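Long-range contacts in G/U mismatch-specific DNA glycosylase (Deinococcus radiodurans, PDB 2C2Q), which belongs to the uracil-DNA glycosylase superfamily and has the compact alpha/beta fold of that family, with helices packed around a largely parallel sheet: residues T27-G32 against Y113-V118; T33-I38 against L82-K87. The protein carries 1 engineered substitution. One frame throughout, in Å; residues are numbered along the deposited sequence.

Interaction 1 of 2, residues T27-G32 against Y113-V118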
# COMPACT_ATOMS: atom_id res chain seq x y z
N THR A 27 -8.22 8.71 2.39
CA THR A 27 -8.75 7.68 3.31
C THR A 27 -7.75 6.53 3.55
O THR A 27 -7.60 6.00 4.68
CB THR A 27 -10.11 7.16 2.81
OG1 THR A 27 -11.03 8.27 2.63
CG2 THR A 27 -10.73 6.33 3.94
N LEU A 28 -7.04 6.13 2.51
CA LEU A 28 -6.29 4.91 2.61
C LEU A 28 -5.07 5.01 1.68
O LEU A 28 -5.24 5.28 0.49
CB LEU A 28 -7.16 3.74 2.13
CG LEU A 28 -6.45 2.38 1.77
CD1 LEU A 28 -5.74 1.82 3.02
CD2 LEU A 28 -7.45 1.37 1.18
N VAL A 29 -3.90 4.75 2.23
CA VAL A 29 -2.73 4.54 1.37
C VAL A 29 -2.27 3.09 1.49
O VAL A 29 -2.01 2.60 2.61
CB VAL A 29 -1.60 5.49 1.80
CG1 VAL A 29 -0.25 5.15 1.11
CG2 VAL A 29 -2.01 6.98 1.61
N LEU A 30 -2.10 2.46 0.33
CA LEU A 30 -1.73 1.03 0.21
C LEU A 30 -0.24 1.00 -0.11
O LEU A 30 0.21 1.61 -1.10
CB LEU A 30 -2.52 0.34 -0.87
CG LEU A 30 -4.00 0.17 -0.44
CD1 LEU A 30 -4.91 0.35 -1.68
CD2 LEU A 30 -4.14 -1.22 0.35
N VAL A 31 0.51 0.36 0.76
CA VAL A 31 1.98 0.39 0.70
C VAL A 31 2.56 -1.01 0.40
O VAL A 31 2.33 -1.98 1.19
CB VAL A 31 2.57 0.86 2.03
CG1 VAL A 31 4.13 0.91 1.92
CG2 VAL A 31 1.97 2.24 2.47
N GLY A 32 3.24 -1.17 -0.73
CA GLY A 32 3.83 -2.47 -1.06
C GLY A 32 5.29 -2.55 -0.61
O GLY A 32 5.81 -1.64 0.01
N TYR A 113 1.22 13.71 4.95
CA TYR A 113 -0.08 13.60 4.29
C TYR A 113 -1.23 13.13 5.20
O TYR A 113 -2.39 13.31 4.85
CB TYR A 113 0.08 12.61 3.14
CG TYR A 113 0.96 13.13 2.05
CD1 TYR A 113 0.51 14.19 1.23
CD2 TYR A 113 2.23 12.56 1.79
CE1 TYR A 113 1.33 14.68 0.21
CE2 TYR A 113 3.03 13.05 0.77
CZ TYR A 113 2.57 14.08 -0.01
OH TYR A 113 3.33 14.61 -1.05
N ARG A 114 -0.88 12.49 6.33
CA ARG A 114 -1.93 12.11 7.30
C ARG A 114 -3.13 11.34 6.69
O ARG A 114 -4.30 11.67 6.95
CB ARG A 114 -2.44 13.38 8.04
CG ARG A 114 -1.38 14.11 8.82
CD ARG A 114 -0.72 13.27 9.90
NE ARG A 114 0.23 14.04 10.71
CZ ARG A 114 -0.12 14.88 11.71
NH1 ARG A 114 -1.39 15.04 12.05
NH2 ARG A 114 0.81 15.56 12.37
N PRO A 115 -2.90 10.27 5.93
CA PRO A 115 -4.04 9.47 5.43
C PRO A 115 -4.79 8.82 6.62
O PRO A 115 -4.16 8.63 7.68
CB PRO A 115 -3.35 8.39 4.58
CG PRO A 115 -1.99 8.24 5.22
CD PRO A 115 -1.59 9.68 5.61
N ARG A 116 -6.07 8.48 6.45
CA ARG A 116 -6.83 7.87 7.58
C ARG A 116 -6.31 6.45 7.88
O ARG A 116 -6.32 6.02 9.05
CB ARG A 116 -8.33 7.85 7.30
CG ARG A 116 -9.01 9.29 7.26
CD ARG A 116 -8.66 10.22 8.43
NE ARG A 116 -8.74 9.56 9.72
CZ ARG A 116 -9.88 9.34 10.38
NH1 ARG A 116 -11.06 9.77 9.88
NH2 ARG A 116 -9.84 8.67 11.54
N ILE A 117 -5.86 5.75 6.84
CA ILE A 117 -5.38 4.37 6.99
C ILE A 117 -4.12 4.20 6.17
O ILE A 117 -4.04 4.76 5.06
CB ILE A 117 -6.41 3.34 6.51
CG1 ILE A 117 -7.77 3.51 7.27
CG2 ILE A 117 -5.81 1.93 6.70
CD1 ILE A 117 -8.90 2.88 6.52
N VAL A 118 -3.11 3.54 6.76
CA VAL A 118 -1.98 3.00 5.96
C VAL A 118 -2.13 1.47 6.00
O VAL A 118 -2.13 0.90 7.09
CB VAL A 118 -0.62 3.47 6.53
CG1 VAL A 118 0.59 2.72 5.78
CG2 VAL A 118 -0.51 4.95 6.30

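Interaction 2 of 2, residues T33-I38 against L82-K87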
# COMPACT_ATOMS: atom_id res chain seq x y z
N THR A 33 5.98 -3.64 -0.96
CA THR A 33 7.44 -3.72 -0.67
C THR A 33 8.23 -2.85 -1.66
O THR A 33 8.98 -1.93 -1.29
CB THR A 33 7.86 -5.19 -0.82
OG1 THR A 33 7.24 -5.72 -1.99
CG2 THR A 33 7.27 -6.07 0.35
N ALA A 34 8.05 -3.15 -2.95
CA ALA A 34 8.78 -2.54 -4.05
C ALA A 34 8.06 -2.93 -5.32
O ALA A 34 7.34 -3.98 -5.34
CB ALA A 34 10.20 -3.04 -4.13
N PRO A 35 8.22 -2.13 -6.35
CA PRO A 35 7.60 -2.51 -7.66
C PRO A 35 8.28 -3.79 -8.16
O PRO A 35 9.52 -3.94 -8.05
CB PRO A 35 7.92 -1.31 -8.56
CG PRO A 35 9.34 -0.80 -7.93
CD PRO A 35 9.03 -0.87 -6.44
N SER A 36 7.48 -4.77 -8.58
CA SER A 36 8.05 -5.85 -9.42
C SER A 36 8.75 -5.28 -10.66
O SER A 36 8.53 -4.13 -11.09
CB SER A 36 6.95 -6.88 -9.88
OG SER A 36 6.13 -6.23 -10.86
N GLY A 37 9.57 -6.12 -11.32
CA GLY A 37 10.15 -5.68 -12.60
C GLY A 37 9.15 -5.28 -13.61
O GLY A 37 9.29 -4.27 -14.30
N ILE A 38 8.07 -6.05 -13.71
CA ILE A 38 7.04 -5.68 -14.66
C ILE A 38 6.42 -4.31 -14.30
O ILE A 38 6.19 -3.47 -15.18
CB ILE A 38 5.91 -6.83 -14.67
CG1 ILE A 38 6.48 -8.10 -15.35
CG2 ILE A 38 4.61 -6.35 -15.37
CD1 ILE A 38 5.50 -9.34 -15.09
N LEU A 82 -0.98 5.53 -2.93
CA LEU A 82 -0.06 4.43 -3.14
C LEU A 82 1.36 4.89 -2.87
O LEU A 82 1.76 6.03 -3.26
CB LEU A 82 -0.07 3.92 -4.60
CG LEU A 82 -1.37 3.25 -5.09
CD1 LEU A 82 -1.27 3.08 -6.57
CD2 LEU A 82 -1.47 1.87 -4.31
N THR A 83 2.10 4.01 -2.26
CA THR A 83 3.59 4.11 -2.24
C THR A 83 4.18 2.71 -1.92
O THR A 83 3.43 1.75 -1.82
CB THR A 83 4.08 5.20 -1.24
OG1 THR A 83 5.51 5.33 -1.31
CG2 THR A 83 3.74 4.83 0.23
N ASP A 84 5.49 2.62 -1.71
CA ASP A 84 6.16 1.37 -1.36
C ASP A 84 7.27 1.66 -0.37
O ASP A 84 7.80 2.76 -0.34
CB ASP A 84 6.80 0.75 -2.59
CG ASP A 84 5.78 0.14 -3.56
OD1 ASP A 84 4.78 -0.50 -3.12
OD2 ASP A 84 5.95 0.19 -4.81
N VAL A 85 7.69 0.64 0.35
CA VAL A 85 8.81 0.83 1.30
C VAL A 85 10.10 1.08 0.54
O VAL A 85 10.96 1.86 0.98
CB VAL A 85 8.91 -0.39 2.25
CG1 VAL A 85 10.01 -0.17 3.32
CG2 VAL A 85 7.53 -0.69 2.93
N ALA A 86 10.28 0.40 -0.59
CA ALA A 86 11.43 0.59 -1.47
C ALA A 86 10.98 1.26 -2.81
O ALA A 86 10.16 0.69 -3.55
CB ALA A 86 12.10 -0.71 -1.74
N LYS A 87 11.51 2.45 -3.09
CA LYS A 87 11.04 3.21 -4.24
C LYS A 87 12.06 3.30 -5.42
O LYS A 87 11.70 3.70 -6.50
CB LYS A 87 10.71 4.62 -3.79
CG LYS A 87 9.42 4.72 -2.97
CD LYS A 87 8.14 4.27 -3.76
CE LYS A 87 7.97 5.06 -5.05
NZ LYS A 87 6.58 4.94 -5.65

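Interaction 1 of 2, residues T27-G32 against Y113-V118
Leu28 pairs with Ile117 and Val29 with Val118 in parallel register, the first pair bringing its CA atoms within 4.5 Å. The bonding is uneven: Val29 N donates a straight hydrogen bond to Ile117 O (2.8 Å, 167° at the hydrogen), whereas the bond from Ile117 N to Thr27 O is weak, bent to 118°. Ile117 O also receives the CA-H of Leu28, so one carbonyl serves two neighbouring residues. Side chains then sort by face. On one, CG of Leu28 stands anti to its backbone N (chi1 163°), and the end of the side chain comes nearer the other strand, CD1 meeting CG2 of Ile117 at 3.7 Å as the two side chains cross at a slant. On the other, CG2 of Val29 rests 3.6 Å from CB of Pro115, touching CG of the same ring as well. Farther along that face, CG2 of Val31 meets CG1 of Val118, also at 3.6 Å. The polar ends find partners outside the two segments: Thr27 OG1 bonds Arg184 NH1, and Arg116 NE bonds Glu151 O. Helix 171-188 covers the Leu28 and Ile117 face through Leu176, Val180 and Leu183, while within the sheet strand 28-32 lies between strands 80-84 and 117-120.

Interaction 2 of 2, residues T33-I38 against L82-K87
Asp84 presents one face of its carboxylate to the backbone of Thr33 to Pro35: CG lies 4.0 Å from Ala34 N, and OD2 lies 3.6 Å from Pro35 N. Over the opposite face, at the OD1 end, stands Thr83 O; both are acceptors. At the edge, close to the carboxylate plane, Gly32 N comes to OD1 in a weak hydrogen bond. CG of Asp84 stands beside its own backbone N (chi1 -73°), which brings it up to the 33-35 backbone. CD of Pro35 touches two oxygens, both toward one side of it: OD2 of Asp84 and, 3.5 Å away, Ala86 O. That carbonyl is buried without a hydrogen-bond partner, as is Ala34 N. One conventional bond joins the segments: Ala86 N donates to Thr33 O at 2.8 Å, nearly in line with the C=O. Beside it the methyl of Ala86 meets that of Ala34, CB to CB 3.8 Å. Loops leaving adjacent parallel strands at their C-terminal ends are where alpha/beta folds commonly form their pockets; an acetate ion, probably from the crystallisation liquor, is modelled very close to Asp84 and may mark one, though so short an approach is doubtful evidence.

Overall arrangement
Strand 28-32 unites the two contacts: interaction 1 lies along one of its edges, and interaction 2 follows at its C-terminal end, where the chain turns off beside the neighbouring strand 80-84. Gly32 is the junction, its N probably bonded to Thr83 O and its O to Val85 N. Both contacts are buried, but interaction 1 is the more deeply enclosed, and Thr33 and Ala34 of interaction 2 keep partial exposure. The chemistry follows position. Within the sheet, parallel pairing with one good and one weak bond is backed by leucine, isoleucine, valine and a proline; past the strand ends, a single backbone bond, small methyls, a proline and a carboxylate take over, leaving some polar backbone atoms without partners.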